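Local coordinates for protein Emp47p (form2) (Saccharomyces cerevisiae, PDB 2A6Z) that serves as a Ca2+-independent, carbohydrate-recognising cargo receptor involved in the secretion of glycoproteins and required for the exit of Emp46p from the endoplasmic reticulum, at residues L16-V22 and L34-I39; L53-L59 and P189-I195; Y74-D79 and A203-E209. The contacts are given in a common frame with arbitrary orientation. Where two conformers were deposited one is given. Residue numbers count along the deposited sequence, not the author numbering.

Interaction 1: L16-V22 and L34-I39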
loop_
_atom_site.group_PDB
_atom_site.type_symbol
_atom_site.label_atom_id
_atom_site.label_comp_id
_atom_site.label_asym_id
_atom_site.label_seq_id
_atom_site.Cartn_x
_atom_site.Cartn_y
_atom_site.Cartn_z
ATOM N N LEU A 16 13.778 8.365 2.382
ATOM C CA LEU A 16 14.528 7.804 3.504
ATOM C C LEU A 16 16.019 7.702 3.223
ATOM O O LEU A 16 16.756 7.200 4.107
ATOM C CB LEU A 16 13.932 6.424 3.876
ATOM C CG LEU A 16 12.485 6.450 4.397
ATOM C CD1 LEU A 16 11.972 5.042 4.319
ATOM C CD2 LEU A 16 12.496 7.031 5.805
ATOM N N ILE A 17 16.489 8.128 2.098
ATOM C CA ILE A 17 17.868 7.879 1.668
ATOM C C ILE A 17 18.927 8.185 2.703
ATOM O O ILE A 17 19.890 7.457 2.925
ATOM C CB ILE A 17 18.147 8.598 0.325
ATOM C CG1 ILE A 17 19.494 8.132 -0.268
ATOM C CG2 ILE A 17 18.020 10.109 0.412
ATOM C CD1 ILE A 17 19.660 8.518 -1.692
ATOM N N ASN A 18 18.750 9.262 3.447
ATOM C CA ASN A 18 19.829 9.551 4.442
ATOM C C ASN A 18 19.199 9.613 5.797
ATOM O O ASN A 18 19.727 10.250 6.718
ATOM C CB ASN A 18 20.507 10.844 3.983
ATOM C CG ASN A 18 21.497 10.635 2.850
ATOM O OD1 ASN A 18 22.258 9.666 2.764
ATOM N ND2 ASN A 18 21.529 11.574 1.904
ATOM N N THR A 19 18.055 8.983 6.011
ATOM C CA THR A 19 17.338 9.081 7.270
ATOM C C THR A 19 17.774 8.054 8.259
ATOM O O THR A 19 17.922 6.861 7.957
ATOM C CB THR A 19 15.841 8.892 6.947
ATOM O OG1 THR A 19 15.471 9.990 6.063
ATOM C CG2 THR A 19 15.012 8.899 8.191
ATOM N N ARG A 20 17.994 8.559 9.501
ATOM C CA ARG A 20 18.609 7.685 10.524
ATOM C C ARG A 20 17.580 7.126 11.480
ATOM O O ARG A 20 17.924 6.188 12.218
ATOM C CB ARG A 20 19.720 8.497 11.241
ATOM C CG ARG A 20 20.797 9.041 10.278
ATOM C CD ARG A 20 21.959 9.709 10.994
ATOM N NE ARG A 20 22.511 10.891 10.336
ATOM C CZ ARG A 20 23.644 11.511 10.632
ATOM N NH1 ARG A 20 24.433 11.087 11.600
ATOM N NH2 ARG A 20 24.027 12.588 9.953
ATOM N N LYS A 21 16.394 7.688 11.574
ATOM C CA LYS A 21 15.363 7.211 12.486
ATOM C C LYS A 21 14.023 7.304 11.735
ATOM O O LYS A 21 13.792 8.235 10.961
ATOM C CB LYS A 21 15.291 8.075 13.726
ATOM C CG LYS A 21 14.812 7.460 15.041
ATOM C CD LYS A 21 13.543 6.635 14.925
ATOM C CE LYS A 21 13.708 5.156 15.235
ATOM N NZ LYS A 21 13.896 4.259 14.049
ATOM N N VAL A 22 13.116 6.360 11.975
ATOM C CA VAL A 22 11.803 6.501 11.362
ATOM C C VAL A 22 11.143 7.828 11.743
ATOM O O VAL A 22 11.112 8.185 12.904
ATOM C CB VAL A 22 10.888 5.351 11.837
ATOM C CG1 VAL A 22 9.493 5.531 11.241
ATOM C CG2 VAL A 22 11.515 4.029 11.478
ATOM N N LEU A 34 13.885 0.325 9.820
ATOM C CA LEU A 34 14.676 1.221 8.974
ATOM C C LEU A 34 16.093 0.672 8.813
ATOM O O LEU A 34 16.751 0.345 9.812
ATOM C CB LEU A 34 14.696 2.614 9.582
ATOM C CG LEU A 34 15.561 3.677 8.894
ATOM C CD1 LEU A 34 15.015 3.962 7.499
ATOM C CD2 LEU A 34 15.599 4.937 9.731
ATOM N N GLU A 35 16.528 0.504 7.613
ATOM C CA GLU A 35 17.832 0.048 7.222
ATOM C C GLU A 35 18.376 1.146 6.311
ATOM O O GLU A 35 17.730 2.244 6.239
ATOM C CB GLU A 35 17.781 -1.339 6.569
ATOM C CG GLU A 35 17.096 -2.396 7.435
ATOM C CD GLU A 35 17.763 -2.502 8.810
ATOM O OE1 GLU A 35 18.864 -1.912 8.940
ATOM O OE2 GLU A 35 17.188 -3.143 9.726
ATOM N N GLU A 36 19.517 1.016 5.686
ATOM C CA GLU A 36 20.183 2.024 4.932
ATOM C C GLU A 36 19.309 2.541 3.790
ATOM O O GLU A 36 19.170 2.026 2.691
ATOM C CB GLU A 36 21.510 1.665 4.272
ATOM C CG GLU A 36 22.146 2.831 3.528
ATOM C CD GLU A 36 22.119 4.220 4.120
ATOM O OE1 GLU A 36 21.396 4.531 5.094
ATOM O OE2 GLU A 36 22.827 5.097 3.563
ATOM N N GLY A 37 18.711 3.698 4.069
ATOM C CA GLY A 37 17.929 4.358 3.042
ATOM C C GLY A 37 16.557 3.830 2.785
ATOM O O GLY A 37 15.926 4.306 1.815
ATOM N N ARG A 38 16.032 2.908 3.581
ATOM C CA ARG A 38 14.703 2.384 3.258
ATOM C C ARG A 38 14.161 1.656 4.464
ATOM O O ARG A 38 14.912 1.183 5.326
ATOM C CB ARG A 38 14.804 1.391 2.070
ATOM C CG ARG A 38 15.640 0.166 2.441
ATOM C CD ARG A 38 16.698 -0.173 1.442
ATOM N NE ARG A 38 17.303 -1.462 1.712
ATOM C CZ ARG A 38 18.233 -1.824 2.565
ATOM N NH1 ARG A 38 18.783 -0.942 3.380
ATOM N NH2 ARG A 38 18.631 -3.089 2.627
ATOM N N ILE A 39 12.828 1.519 4.538
ATOM C CA ILE A 39 12.194 0.679 5.548
ATOM C C ILE A 39 11.936 -0.676 4.931
ATOM O O ILE A 39 11.252 -0.807 3.901
ATOM C CB ILE A 39 10.944 1.330 6.162
ATOM C CG1 ILE A 39 11.346 2.538 7.015
ATOM C CG2 ILE A 39 10.100 0.301 6.933
ATOM C CD1 ILE A 39 10.178 3.403 7.472
HETATM O O HOH W 1 19.305 5.271 6.303
#

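Interaction 2: L53-L59 and P189-I195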
loop_
_atom_site.group_PDB
_atom_site.type_symbol
_atom_site.label_atom_id
_atom_site.label_comp_id
_atom_site.label_asym_id
_atom_site.label_seq_id
_atom_site.Cartn_x
_atom_site.Cartn_y
_atom_site.Cartn_z
ATOM N N LEU A 53 0.807 5.579 9.318
ATOM C CA LEU A 53 0.768 6.915 9.914
ATOM C C LEU A 53 0.141 6.821 11.307
ATOM O O LEU A 53 -0.853 6.131 11.525
ATOM C CB LEU A 53 -0.007 7.885 9.008
ATOM C CG LEU A 53 0.906 8.383 7.859
ATOM C CD1 LEU A 53 0.114 8.712 6.607
ATOM C CD2 LEU A 53 1.725 9.587 8.306
ATOM N N LYS A 54 0.756 7.587 12.256
ATOM C CA LYS A 54 0.190 7.617 13.603
ATOM C C LYS A 54 -1.137 8.338 13.744
ATOM O O LYS A 54 -1.915 8.013 14.662
ATOM C CB LYS A 54 1.215 8.293 14.535
ATOM C CG LYS A 54 2.412 7.428 14.810
ATOM C CD LYS A 54 3.328 8.166 15.778
ATOM C CE LYS A 54 4.663 7.498 16.020
ATOM N NZ LYS A 54 5.475 8.414 16.930
ATOM N N GLN A 55 -1.417 9.313 12.888
ATOM C CA GLN A 55 -2.656 10.099 12.953
ATOM C C GLN A 55 -3.532 9.753 11.774
ATOM O O GLN A 55 -3.052 9.541 10.626
ATOM C CB GLN A 55 -2.307 11.569 12.998
ATOM C CG GLN A 55 -1.399 12.028 14.127
ATOM C CD GLN A 55 -1.542 11.525 15.532
ATOM O OE1 GLN A 55 -0.612 11.124 16.288
ATOM N NE2 GLN A 55 -2.772 11.504 16.030
ATOM N N GLY A 56 -4.845 9.780 12.038
ATOM C CA GLY A 56 -5.764 9.599 10.939
ATOM C C GLY A 56 -5.810 10.821 10.028
ATOM O O GLY A 56 -5.472 11.894 10.448
ATOM N N PHE A 57 -6.288 10.574 8.802
ATOM C CA PHE A 57 -6.515 11.572 7.778
ATOM C C PHE A 57 -8.017 11.762 7.650
ATOM O O PHE A 57 -8.751 10.805 7.381
ATOM C CB PHE A 57 -5.875 11.101 6.462
ATOM C CG PHE A 57 -6.364 11.879 5.246
ATOM C CD1 PHE A 57 -6.067 13.201 5.023
ATOM C CD2 PHE A 57 -7.213 11.252 4.318
ATOM C CE1 PHE A 57 -6.567 13.869 3.893
ATOM C CE2 PHE A 57 -7.675 11.873 3.176
ATOM C CZ PHE A 57 -7.376 13.191 2.983
ATOM N N ASP A 58 -8.471 13.009 7.838
ATOM C CA ASP A 58 -9.874 13.313 7.733
ATOM C C ASP A 58 -10.219 13.590 6.280
ATOM O O ASP A 58 -9.866 14.620 5.687
ATOM C CB ASP A 58 -10.143 14.573 8.564
ATOM C CG ASP A 58 -11.595 14.935 8.671
ATOM O OD1 ASP A 58 -11.801 16.100 9.010
ATOM O OD2 ASP A 58 -12.469 14.074 8.419
ATOM N N LEU A 59 -10.965 12.657 5.633
ATOM C CA LEU A 59 -11.249 12.759 4.204
ATOM C C LEU A 59 -12.374 13.771 3.971
ATOM O O LEU A 59 -13.551 13.504 4.263
ATOM C CB LEU A 59 -11.589 11.395 3.643
ATOM C CG LEU A 59 -12.032 11.443 2.159
ATOM C CD1 LEU A 59 -10.898 11.897 1.243
ATOM C CD2 LEU A 59 -12.566 10.082 1.723
ATOM N N PRO A 189 -16.947 7.429 1.905
ATOM C CA PRO A 189 -17.607 8.337 2.860
ATOM C C PRO A 189 -16.568 9.027 3.727
ATOM O O PRO A 189 -15.407 8.639 3.879
ATOM C CB PRO A 189 -18.461 7.387 3.710
ATOM C CG PRO A 189 -17.604 6.123 3.720
ATOM C CD PRO A 189 -16.995 6.022 2.352
ATOM N N SER A 190 -17.005 10.121 4.356
ATOM C CA SER A 190 -16.130 10.918 5.178
ATOM C C SER A 190 -15.797 10.198 6.484
ATOM O O SER A 190 -16.521 9.325 6.941
ATOM C CB SER A 190 -16.785 12.294 5.451
ATOM O OG SER A 190 -15.792 13.172 5.923
ATOM N N GLY A 191 -14.718 10.581 7.064
ATOM C CA GLY A 191 -14.282 10.031 8.342
ATOM C C GLY A 191 -12.775 10.000 8.380
ATOM O O GLY A 191 -12.067 10.542 7.537
ATOM N N SER A 192 -12.267 9.359 9.436
ATOM C CA SER A 192 -10.867 9.298 9.650
ATOM C C SER A 192 -10.260 8.029 9.054
ATOM O O SER A 192 -10.648 6.919 9.469
ATOM C CB SER A 192 -10.583 9.302 11.191
ATOM O OG SER A 192 -9.197 9.470 11.397
ATOM N N TYR A 193 -9.351 8.225 8.096
ATOM C CA TYR A 193 -8.737 7.113 7.409
ATOM C C TYR A 193 -7.308 6.879 7.814
ATOM O O TYR A 193 -6.526 7.817 8.060
ATOM C CB TYR A 193 -8.773 7.331 5.867
ATOM C CG TYR A 193 -10.142 7.163 5.297
ATOM C CD1 TYR A 193 -11.161 8.112 5.391
ATOM C CD2 TYR A 193 -10.432 5.972 4.592
ATOM C CE1 TYR A 193 -12.397 7.869 4.845
ATOM C CE2 TYR A 193 -11.655 5.750 4.041
ATOM C CZ TYR A 193 -12.667 6.686 4.123
ATOM O OH TYR A 193 -13.892 6.461 3.590
ATOM N N ARG A 194 -6.988 5.600 7.878
ATOM C CA ARG A 194 -5.660 5.123 8.192
ATOM C C ARG A 194 -4.946 4.755 6.889
ATOM O O ARG A 194 -5.530 4.140 6.016
ATOM C CB ARG A 194 -5.716 3.912 9.138
ATOM C CG ARG A 194 -6.627 4.086 10.326
ATOM C CD ARG A 194 -6.443 5.378 11.107
ATOM N NE ARG A 194 -5.076 5.560 11.582
ATOM C CZ ARG A 194 -4.788 6.154 12.733
ATOM N NH1 ARG A 194 -5.692 6.633 13.560
ATOM N NH2 ARG A 194 -3.500 6.267 13.056
ATOM N N ILE A 195 -3.672 5.166 6.792
ATOM C CA ILE A 195 -2.848 5.055 5.597
ATOM C C ILE A 195 -1.591 4.338 6.001
ATOM O O ILE A 195 -0.920 4.727 6.983
ATOM C CB ILE A 195 -2.533 6.478 5.053
ATOM C CG1 ILE A 195 -3.812 7.145 4.550
ATOM C CG2 ILE A 195 -1.436 6.419 4.002
ATOM C CD1 ILE A 195 -3.668 8.652 4.419
HETATM O O HOH W 2 -2.873 5.712 9.766
HETATM O O HOH W 3 -4.729 7.682 16.048
HETATM O O HOH W 4 -3.611 8.047 8.394
#

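Interaction 3: Y74-D79 and A203-E209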
loop_
_atom_site.group_PDB
_atom_site.type_symbol
_atom_site.label_atom_id
_atom_site.label_comp_id
_atom_site.label_asym_id
_atom_site.label_seq_id
_atom_site.Cartn_x
_atom_site.Cartn_y
_atom_site.Cartn_z
ATOM N N TYR A 74 14.341 -12.094 -4.510
ATOM C CA TYR A 74 13.695 -13.347 -4.842
ATOM C C TYR A 74 12.856 -13.185 -6.134
ATOM O O TYR A 74 12.150 -12.218 -6.322
ATOM C CB TYR A 74 12.724 -13.798 -3.741
ATOM C CG TYR A 74 12.142 -15.153 -4.017
ATOM C CD1 TYR A 74 12.938 -16.290 -3.891
ATOM C CD2 TYR A 74 10.826 -15.320 -4.432
ATOM C CE1 TYR A 74 12.451 -17.538 -4.142
ATOM C CE2 TYR A 74 10.350 -16.608 -4.690
ATOM C CZ TYR A 74 11.153 -17.705 -4.548
ATOM O OH TYR A 74 10.640 -18.948 -4.805
ATOM N N SER A 75 12.964 -14.192 -6.987
ATOM C CA SER A 75 12.084 -14.273 -8.170
ATOM C C SER A 75 11.417 -15.645 -8.143
ATOM O O SER A 75 12.086 -16.657 -8.059
ATOM C CB SER A 75 12.945 -14.249 -9.437
ATOM O OG SER A 75 12.160 -14.426 -10.590
ATOM N N GLY A 76 10.100 -15.630 -8.216
ATOM C CA GLY A 76 9.307 -16.864 -8.239
ATOM C C GLY A 76 7.947 -16.592 -7.571
ATOM O O GLY A 76 7.704 -15.698 -6.816
ATOM N N GLN A 77 6.960 -17.352 -7.960
ATOM C CA GLN A 77 5.641 -17.225 -7.333
ATOM C C GLN A 77 5.670 -17.560 -5.879
ATOM O O GLN A 77 6.260 -18.543 -5.440
ATOM C CB GLN A 77 4.663 -18.130 -8.097
ATOM C CG GLN A 77 3.234 -17.815 -7.524
ATOM C CD GLN A 77 2.338 -18.660 -8.497
ATOM O OE1 GLN A 77 1.160 -18.767 -8.386
ATOM N NE2 GLN A 77 3.064 -19.178 -9.515
ATOM N N THR A 78 5.052 -16.781 -5.031
ATOM C CA THR A 78 5.003 -17.062 -3.584
ATOM C C THR A 78 3.629 -16.659 -3.163
ATOM O O THR A 78 2.887 -16.017 -3.932
ATOM C CB THR A 78 6.008 -16.210 -2.781
ATOM O OG1 THR A 78 5.501 -14.935 -2.595
ATOM C CG2 THR A 78 7.386 -16.349 -3.353
ATOM N N ASP A 79 3.241 -16.973 -1.917
ATOM C CA ASP A 79 2.016 -16.500 -1.332
ATOM C C ASP A 79 2.211 -15.219 -0.499
ATOM O O ASP A 79 1.317 -14.805 0.220
ATOM C CB ASP A 79 1.299 -17.623 -0.568
ATOM C CG ASP A 79 2.098 -18.116 0.635
ATOM O OD1 ASP A 79 2.971 -17.461 1.139
ATOM O OD2 ASP A 79 1.826 -19.280 1.072
ATOM N N ALA A 203 6.340 -18.601 3.360
ATOM C CA ALA A 203 7.287 -19.702 3.520
ATOM C C ALA A 203 7.548 -20.454 2.204
ATOM O O ALA A 203 8.307 -21.418 2.231
ATOM C CB ALA A 203 6.782 -20.697 4.546
ATOM N N VAL A 204 6.973 -20.029 1.077
ATOM C CA VAL A 204 7.214 -20.768 -0.161
ATOM C C VAL A 204 8.710 -20.742 -0.514
ATOM O O VAL A 204 9.310 -19.668 -0.576
ATOM C CB VAL A 204 6.364 -20.209 -1.290
ATOM C CG1 VAL A 204 6.724 -20.895 -2.597
ATOM C CG2 VAL A 204 4.882 -20.494 -0.998
ATOM N N ASN A 205 9.247 -21.936 -0.776
ATOM C CA ASN A 205 10.634 -22.118 -1.124
ATOM C C ASN A 205 11.582 -21.480 -0.128
ATOM O O ASN A 205 12.695 -21.174 -0.535
ATOM C CB ASN A 205 10.853 -21.584 -2.534
ATOM C CG ASN A 205 10.278 -22.408 -3.641
ATOM O OD1 ASN A 205 10.221 -23.647 -3.459
ATOM N ND2 ASN A 205 9.871 -21.780 -4.746
ATOM N N ASN A 206 11.228 -21.288 1.120
ATOM C CA ASN A 206 12.087 -20.577 2.086
ATOM C C ASN A 206 12.600 -19.281 1.493
ATOM O O ASN A 206 13.726 -18.820 1.693
ATOM C CB ASN A 206 13.247 -21.491 2.535
ATOM C CG ASN A 206 12.844 -22.457 3.643
ATOM O OD1 ASN A 206 11.820 -22.376 4.340
ATOM N ND2 ASN A 206 13.733 -23.416 3.718
ATOM N N ASN A 207 11.728 -18.613 0.684
ATOM C CA ASN A 207 12.147 -17.364 0.057
ATOM C C ASN A 207 12.405 -16.294 1.118
ATOM O O ASN A 207 11.854 -16.281 2.208
ATOM C CB ASN A 207 11.064 -16.828 -0.952
ATOM C CG ASN A 207 9.914 -16.138 -0.237
ATOM O OD1 ASN A 207 9.976 -14.908 -0.084
ATOM N ND2 ASN A 207 8.880 -16.851 0.175
ATOM N N ALA A 208 13.243 -15.331 0.713
ATOM C CA ALA A 208 13.535 -14.155 1.507
ATOM C C ALA A 208 13.200 -12.878 0.743
ATOM O O ALA A 208 13.971 -11.907 0.744
ATOM C CB ALA A 208 15.018 -14.119 1.960
ATOM N N GLU A 209 12.082 -12.889 0.006
ATOM C CA GLU A 209 11.719 -11.668 -0.712
ATOM C C GLU A 209 11.636 -10.511 0.262
ATOM O O GLU A 209 11.015 -10.601 1.326
ATOM C CB GLU A 209 10.327 -11.906 -1.374
ATOM C CG GLU A 209 9.964 -10.742 -2.327
ATOM C CD GLU A 209 8.824 -11.052 -3.304
ATOM O OE1 GLU A 209 8.150 -12.119 -3.148
ATOM O OE2 GLU A 209 8.574 -10.209 -4.190
HETATM O O HOH W 5 7.270 -13.549 -1.060
HETATM O O HOH W 6 5.468 -17.560 0.397
HETATM O O HOH W 7 3.691 -19.690 2.945
#

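Interaction 1: L16-V22 and L34-I39
Apolar side chains make up most of this contact. L16 points at the strand pair: its CD1 lies 3.7 Å from I39 CG1 and its CD2 4.3 Å from L34 CD1. L34 reaches the other way, CD2 resting on the backbone at 3.4 Å from R20 C and 3.4 Å from K21 N. V22 closes the far end, its CG2 4.0 Å from L34 CB and 4.3 Å from I39 CD1.

L34-I39 is the tip of a beta-hairpin with a two-residue loop, E36-G37, at the edge of one sheet of the lectin beta-sandwich. E35 N and R38 O pair at 2.9 Å, R38 N and E35 O at 3.2 Å, around a type II turn. G37 holds its third position with positive phi, where a CB would jam against the preceding carbonyl. I39 pairs onward with I213, L16 bonds through its backbone to F214, and R38 forms a salt bridge with E212, so both segments meet strand 210-220.

Polar links are indirect or weak. L16 O closes the type I turn L16-T19 by accepting from T19 N at 2.9 Å, and also takes a CA-H...O contact from G37 CA at 3.3 Å. Water 1 bridges the segments, accepting from G37 N at 2.8 Å and lying 2.7 Å from T19 O and 2.5 Å from E36 OE1.

Interaction 2: L53-L59 and P189-I195
Backbone hydrogen bonds hold these antiparallel segments together. F57 and Y193 form a hydrogen-bonded pair, Y193 N to F57 O at 2.7 Å and F57 N to Y193 O at 2.9 Å; L59 N to G191 O (3.1 Å) and L53 N to I195 O (3.0 Å) extend the pairing at either end. S190 OG adds a bond to L59 O at 2.8 Å.

Between L53 and F57 the register slips by two residues, and the guanidinium of R194 occupies the gap. Its NH2 donates to L53 O at 3.1 Å and, weakly, to K54 O at 2.9 Å, while Q55 C and G56 N lie over one face. Water 2 joins L53 O (2.7 Å) to R194 NE (2.9 Å), and water 4 joins Q55 O (2.7 Å) to Y193 O (2.9 Å). Strands 48-58 and 192-200 are thus neighbours in one sheet of the legume-lectin-like beta-sandwich, despite the hydrated break at K54-G56 in the first.

At G56 a CB would clash with S192 OG. F57, Y193 and I195 pack on the sandwich side: F57 CB is 3.9 Å from I195 CD1, and L59 CB 3.7 Å from Y193 CD1. The F57 ring meets F218 and F63 edge-to-face, Y193 stacks with F86, and L53 CD1 lies 3.8 Å from I195 CB.

Interaction 3: Y74-D79 and A203-E209
Two long loops meet here at one end of the legume-lectin-like beta-sandwich, 74-79 leading into strand 81-88, loop 203-209 into strand 210-220. Loops at this end frame the sugar site in L-type lectins, so the contact probably helps shape the carbohydrate-recognition surface, an inference from the fold.

Y74 is the main contributor. Its ring lies flat against N207, whose CB sits 3.4 Å from the ring centroid and 7° off the normal, a CH-pi contact over the face. Y74 OH accepts a hydrogen bond from N205 ND2 at 2.9 Å, and Y74 CB packs 3.9 Å from E209 CB. G76 passes close to the phenol: a CB there would clash with Y74 OH.

N207 organises its own loop. Its OD1 accepts E209 N at 2.9 Å, an Asx turn, and its ND2 donates to V204 O at 2.9 Å, with N201 O as a further partner. The positive phi of N205 brings N206 N to A203 O at 3.1 Å; N206, also positive, helps form the next turn, N207 N to V204 O at 2.9 Å.

V204 fills the space beside T78, CB to CB 4.3 Å, and its CG1 is 3.7 Å from Q77 O. Water 5 links T78 OG1 and E209 OE1, 2.7 Å from each; T78 OG1 also bonds G80 N, and E209 OE2 bonds S71 OG. D79 is tied across by two waters: water 6 spans D79 OD1 (2.6 Å) and V204 N (3.0 Å), and water 7 spans D79 OD2 (2.7 Å) and A203 N (2.9 Å).

How the interactions relate
From the N terminus, interaction 1 closes first, folding 16-22 back on the hairpin 34-39 at the edge of one sheet, with strand 26-30 of the other sheet in between. The chain then enters strand 48-58, so interaction 1 stands in series with both later contacts. Interactions 2 and 3 cross: 53-59 and 74-79, separated by strand 63-72, wait more than a hundred residues for 189-195 and 203-209, which strand 192-200 connects. Interaction 2 zips neighbouring strands of one sheet; interaction 3 joins inter-strand loops on the opposite side of the chain's centre, the two centres about 33 Å apart and the nearest atoms about 20 Å.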